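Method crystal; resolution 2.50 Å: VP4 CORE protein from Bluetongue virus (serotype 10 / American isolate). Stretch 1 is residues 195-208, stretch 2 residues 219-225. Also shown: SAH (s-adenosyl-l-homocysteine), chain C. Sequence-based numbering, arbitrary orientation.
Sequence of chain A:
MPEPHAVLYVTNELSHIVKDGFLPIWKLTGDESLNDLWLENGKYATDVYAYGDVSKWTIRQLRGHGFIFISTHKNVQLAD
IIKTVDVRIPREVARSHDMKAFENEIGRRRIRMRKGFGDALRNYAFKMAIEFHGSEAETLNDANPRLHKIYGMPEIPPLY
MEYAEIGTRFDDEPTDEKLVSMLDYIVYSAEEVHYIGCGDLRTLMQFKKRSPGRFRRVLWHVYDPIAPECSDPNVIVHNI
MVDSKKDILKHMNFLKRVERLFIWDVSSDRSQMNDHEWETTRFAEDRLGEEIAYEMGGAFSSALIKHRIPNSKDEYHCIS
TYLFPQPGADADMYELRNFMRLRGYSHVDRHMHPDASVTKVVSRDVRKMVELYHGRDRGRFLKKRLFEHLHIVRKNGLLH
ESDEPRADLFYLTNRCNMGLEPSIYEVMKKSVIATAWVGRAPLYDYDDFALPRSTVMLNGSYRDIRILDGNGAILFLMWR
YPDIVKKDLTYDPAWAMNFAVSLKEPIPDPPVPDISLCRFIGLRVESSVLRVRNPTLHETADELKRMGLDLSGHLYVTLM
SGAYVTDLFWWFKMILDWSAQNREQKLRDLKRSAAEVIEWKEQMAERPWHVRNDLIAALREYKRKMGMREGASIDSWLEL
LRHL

Stretch 1 (195-208) YIGCGDLRTLMQFK
Stretch 2, residues 219-225: LWHVYDP

The most unusual feature of this contact is the carboxylate of Asp224, which serves both the other stretch and the ligand. Its OD2 accepts a hydrogen bond from Gly199 N at 3.2 Å. The same OD2 accepts one from SAH O3' at 3.1 Å, while Asp224 OD1 accepts one from SAH O2' at 2.7 Å. A short acidic side chain with chi1 t (-160°) suits this place, since its two oxygens meet both ribose hydroxyls.

Strand 195-196 runs parallel to strand 219-223. Tyr195 pairs with Val222 (CA to CA 4.7 Å) and Ile196 with Tyr223 (CA to CA 4.6 Å). Tyr195 N donates to His221 O at 2.7 Å, and Tyr223 N donates to Tyr195 O at 2.8 Å. Gly197 N then donates to Tyr223 O at 2.8 Å. Cys198 N adds a weak bond to the same Tyr223 O at 3.4 Å.

After the strand the chain turns sharply. Gly197 has phi/psi 81/40, and positive phi favours glycine. A type II' turn runs from Cys198 to Leu201, with Gly199 at 74/-140. A CB on Gly199 would clash with SAH OXT, at 2.7 Å. Leu201, also at positive phi (78/-2), is the N-cap of helix 202-208. Arg202 N donates to Asp200 OD1 at 3.3 Å. The helix runs nearly antiparallel to strand 219-223, at 162°, with a closest axis approach of 12.0 Å.

Side chains fill the space between helix and strand. Val222 (chi1 m) lies on the same sheet face as Tyr195. Its CB is 3.6 Å from Cys198 SG, its CG1 3.9 Å from Leu204 CD2, and its CG2 4.0 Å from Leu201 CD2. A compact branched residue can meet all three. Leu204 (chi1 t, chi2 p) places CD1 over one face of Trp220, 3.6 Å from the centroid of the six-membered ring and 7° off its normal. Trp220 has chi1 m and chi2 94°. Phe207 (chi1 t, chi2 74°) brings CE2 to 4.0 Å from Trp220 CZ2, at the edge of the indole.

On the other sheet face, Ile196 CD1 packs 3.4 Å from Tyr223 CD1. Ile196 has chi1 off-well at -26° and chi2 m; Tyr223 has chi1 m and chi2 76°.

Tyr195 (chi1 t, chi2 -9°) leads its ring away from stretch 2. SAH N donates to Gly197 O at 2.8 Å and weakly to Tyr195 OH at 3.1 Å. The stretches bury 561 Å² between them, both sides summed.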

# COMPACT_ATOMS: atom_id res chain seq x y z
N TYR A 195 12.43 11.55 -27.68
CA TYR A 195 11.99 12.84 -27.17
C TYR A 195 12.36 13.94 -28.16
O TYR A 195 13.50 14.40 -28.19
CB TYR A 195 12.64 13.10 -25.80
CG TYR A 195 12.12 14.28 -24.98
CD1 TYR A 195 11.22 15.20 -25.50
CD2 TYR A 195 12.56 14.48 -23.67
CE1 TYR A 195 10.75 16.27 -24.74
CE2 TYR A 195 12.12 15.55 -22.90
CZ TYR A 195 11.21 16.44 -23.44
OH TYR A 195 10.76 17.50 -22.68
N ILE A 196 11.38 14.33 -28.96
CA ILE A 196 11.54 15.33 -30.00
C ILE A 196 11.20 16.70 -29.42
O ILE A 196 10.14 16.88 -28.82
CB ILE A 196 10.58 15.11 -31.23
CG1 ILE A 196 10.15 13.63 -31.41
CG2 ILE A 196 11.15 15.76 -32.48
CD1 ILE A 196 11.19 12.72 -32.00
N GLY A 197 12.10 17.66 -29.62
CA GLY A 197 11.93 19.00 -29.07
C GLY A 197 12.37 19.02 -27.62
O GLY A 197 11.74 19.67 -26.78
N CYS A 198 13.47 18.33 -27.34
CA CYS A 198 13.97 18.17 -25.97
C CYS A 198 14.51 19.45 -25.33
O CYS A 198 14.64 19.54 -24.11
CB CYS A 198 15.01 17.04 -25.91
SG CYS A 198 16.48 17.27 -26.96
N GLY A 199 14.85 20.44 -26.16
CA GLY A 199 15.39 21.70 -25.66
C GLY A 199 16.83 21.59 -25.18
O GLY A 199 17.64 20.90 -25.80
N ASP A 200 17.13 22.26 -24.06
CA ASP A 200 18.49 22.31 -23.52
C ASP A 200 18.82 21.16 -22.56
O ASP A 200 19.92 21.09 -22.01
CB ASP A 200 18.74 23.67 -22.84
CG ASP A 200 17.89 23.88 -21.59
OD1 ASP A 200 16.93 23.10 -21.34
OD2 ASP A 200 18.18 24.83 -20.85
N LEU A 201 17.84 20.28 -22.34
CA LEU A 201 18.02 19.05 -21.56
C LEU A 201 18.00 19.23 -20.03
O LEU A 201 18.09 18.25 -19.29
CB LEU A 201 19.24 18.23 -22.04
CG LEU A 201 19.13 17.51 -23.41
CD1 LEU A 201 20.39 16.69 -23.68
CD2 LEU A 201 17.90 16.60 -23.53
N ARG A 202 17.87 20.48 -19.57
CA ARG A 202 17.78 20.78 -18.14
C ARG A 202 16.60 20.01 -17.53
O ARG A 202 16.70 19.44 -16.44
CB ARG A 202 17.63 22.29 -17.88
CG ARG A 202 17.74 22.70 -16.40
CD ARG A 202 17.34 24.17 -16.16
NE ARG A 202 16.02 24.47 -16.73
CZ ARG A 202 14.85 24.28 -16.10
NH1 ARG A 202 14.82 23.80 -14.86
NH2 ARG A 202 13.71 24.58 -16.73
N THR A 203 15.49 20.01 -18.26
CA THR A 203 14.30 19.26 -17.90
C THR A 203 14.62 17.76 -17.73
O THR A 203 14.28 17.18 -16.70
CB THR A 203 13.17 19.54 -18.91
OG1 THR A 203 12.54 20.79 -18.57
CG2 THR A 203 12.11 18.42 -18.95
N LEU A 204 15.30 17.17 -18.72
CA LEU A 204 15.66 15.75 -18.63
C LEU A 204 16.61 15.49 -17.47
O LEU A 204 16.53 14.46 -16.82
CB LEU A 204 16.26 15.22 -19.94
CG LEU A 204 16.54 13.71 -20.03
CD1 LEU A 204 15.28 12.87 -19.83
CD2 LEU A 204 17.18 13.35 -21.36
N MET A 205 17.52 16.43 -17.22
CA MET A 205 18.52 16.26 -16.17
C MET A 205 17.90 16.38 -14.78
O MET A 205 18.37 15.75 -13.84
CB MET A 205 19.68 17.24 -16.35
CG MET A 205 20.47 17.01 -17.64
SD MET A 205 21.32 15.41 -17.75
CE MET A 205 22.84 15.78 -16.86
N GLN A 206 16.84 17.18 -14.66
CA GLN A 206 16.11 17.26 -13.40
C GLN A 206 15.33 15.97 -13.12
O GLN A 206 15.16 15.58 -11.96
CB GLN A 206 15.21 18.49 -13.35
CG GLN A 206 15.97 19.79 -13.12
CD GLN A 206 16.69 19.83 -11.78
OE1 GLN A 206 16.11 20.19 -10.76
NE2 GLN A 206 17.97 19.47 -11.78
N PHE A 207 14.87 15.31 -14.18
CA PHE A 207 14.24 14.00 -14.04
C PHE A 207 15.25 12.97 -13.53
O PHE A 207 14.97 12.22 -12.59
CB PHE A 207 13.60 13.56 -15.36
CG PHE A 207 12.74 12.32 -15.24
CD1 PHE A 207 11.48 12.38 -14.65
CD2 PHE A 207 13.18 11.10 -15.76
CE1 PHE A 207 10.68 11.24 -14.55
CE2 PHE A 207 12.38 9.95 -15.66
CZ PHE A 207 11.13 10.03 -15.06
N LYS A 208 16.44 12.95 -14.13
CA LYS A 208 17.55 12.12 -13.66
C LYS A 208 17.82 12.34 -12.17
O LYS A 208 17.99 11.38 -11.42
CB LYS A 208 18.83 12.39 -14.46
CG LYS A 208 20.02 11.54 -14.03
CD LYS A 208 21.38 12.01 -14.59
CE LYS A 208 21.99 13.15 -13.80
NZ LYS A 208 23.30 13.56 -14.39
N LEU A 219 16.19 4.11 -22.25
CA LEU A 219 17.07 4.60 -23.30
C LEU A 219 16.45 5.84 -23.97
O LEU A 219 15.37 5.78 -24.56
CB LEU A 219 17.41 3.51 -24.32
CG LEU A 219 18.35 3.95 -25.46
CD1 LEU A 219 19.66 4.51 -24.91
CD2 LEU A 219 18.61 2.81 -26.46
N TRP A 220 17.16 6.96 -23.87
CA TRP A 220 16.65 8.26 -24.27
C TRP A 220 17.24 8.73 -25.60
O TRP A 220 18.40 9.12 -25.66
CB TRP A 220 17.02 9.29 -23.20
CG TRP A 220 16.42 9.02 -21.87
CD1 TRP A 220 16.99 8.34 -20.83
CD2 TRP A 220 15.13 9.44 -21.42
NE1 TRP A 220 16.12 8.31 -19.76
CE2 TRP A 220 14.98 8.98 -20.10
CE3 TRP A 220 14.09 10.16 -22.02
CZ2 TRP A 220 13.82 9.21 -19.36
CZ3 TRP A 220 12.93 10.39 -21.27
CH2 TRP A 220 12.81 9.92 -19.95
N HIS A 221 16.43 8.70 -26.66
CA HIS A 221 16.82 9.32 -27.92
C HIS A 221 16.24 10.72 -27.94
O HIS A 221 15.03 10.89 -27.99
CB HIS A 221 16.29 8.51 -29.11
CG HIS A 221 17.11 7.30 -29.43
ND1 HIS A 221 18.34 7.38 -30.05
CD2 HIS A 221 16.86 5.98 -29.26
CE1 HIS A 221 18.82 6.16 -30.22
NE2 HIS A 221 17.94 5.29 -29.75
N VAL A 222 17.10 11.72 -27.87
CA VAL A 222 16.65 13.10 -27.73
C VAL A 222 16.99 13.93 -28.98
O VAL A 222 18.13 13.94 -29.43
CB VAL A 222 17.17 13.78 -26.43
CG1 VAL A 222 16.71 13.01 -25.19
CG2 VAL A 222 18.68 13.91 -26.44
N TYR A 223 15.98 14.61 -29.52
CA TYR A 223 16.11 15.30 -30.81
C TYR A 223 15.89 16.80 -30.68
O TYR A 223 14.83 17.23 -30.20
CB TYR A 223 15.11 14.75 -31.82
CG TYR A 223 15.07 13.25 -32.01
CD1 TYR A 223 14.45 12.42 -31.07
CD2 TYR A 223 15.60 12.66 -33.16
CE1 TYR A 223 14.39 11.04 -31.25
CE2 TYR A 223 15.54 11.28 -33.35
CZ TYR A 223 14.93 10.48 -32.39
OH TYR A 223 14.87 9.12 -32.58
N ASP A 224 16.88 17.58 -31.10
CA ASP A 224 16.77 19.05 -31.16
C ASP A 224 18.04 19.65 -31.75
O ASP A 224 19.14 19.39 -31.26
CB ASP A 224 16.52 19.65 -29.77
CG ASP A 224 15.95 21.04 -29.83
OD1 ASP A 224 16.56 21.93 -30.45
OD2 ASP A 224 14.87 21.25 -29.25
N PRO A 225 17.89 20.47 -32.80
CA PRO A 225 18.99 21.29 -33.35
C PRO A 225 19.89 22.01 -32.32
O PRO A 225 21.10 22.14 -32.55
CB PRO A 225 18.25 22.32 -34.21
CG PRO A 225 17.09 21.57 -34.72
CD PRO A 225 16.64 20.66 -33.56
N SAH C . 11.34 20.24 -24.07
CA SAH C . 12.00 21.55 -23.83
CB SAH C . 11.10 22.74 -24.19
CG SAH C . 10.70 22.79 -25.66
SD SAH C . 11.48 24.18 -26.50
C SAH C . 12.49 21.65 -22.39
O SAH C . 11.96 20.99 -21.50
OXT SAH C . 13.44 22.38 -22.10
C5' SAH C . 10.97 23.64 -28.14
C4' SAH C . 12.19 23.15 -28.91
O4' SAH C . 11.80 22.47 -30.07
C3' SAH C . 13.10 24.27 -29.36
O3' SAH C . 14.24 24.25 -28.54
C2' SAH C . 13.45 23.95 -30.81
O2' SAH C . 14.84 23.89 -31.01
C1' SAH C . 12.87 22.56 -30.99
N9 SAH C . 12.37 22.22 -32.33
C8 SAH C . 11.69 23.01 -33.22
N7 SAH C . 11.40 22.25 -34.31
C5 SAH C . 11.87 21.00 -34.11
C6 SAH C . 11.84 19.85 -34.89
N6 SAH C . 11.27 19.86 -36.08
N1 SAH C . 12.43 18.69 -34.41
C2 SAH C . 13.03 18.68 -33.17
N3 SAH C . 13.04 19.83 -32.40
C4 SAH C . 12.48 20.97 -32.87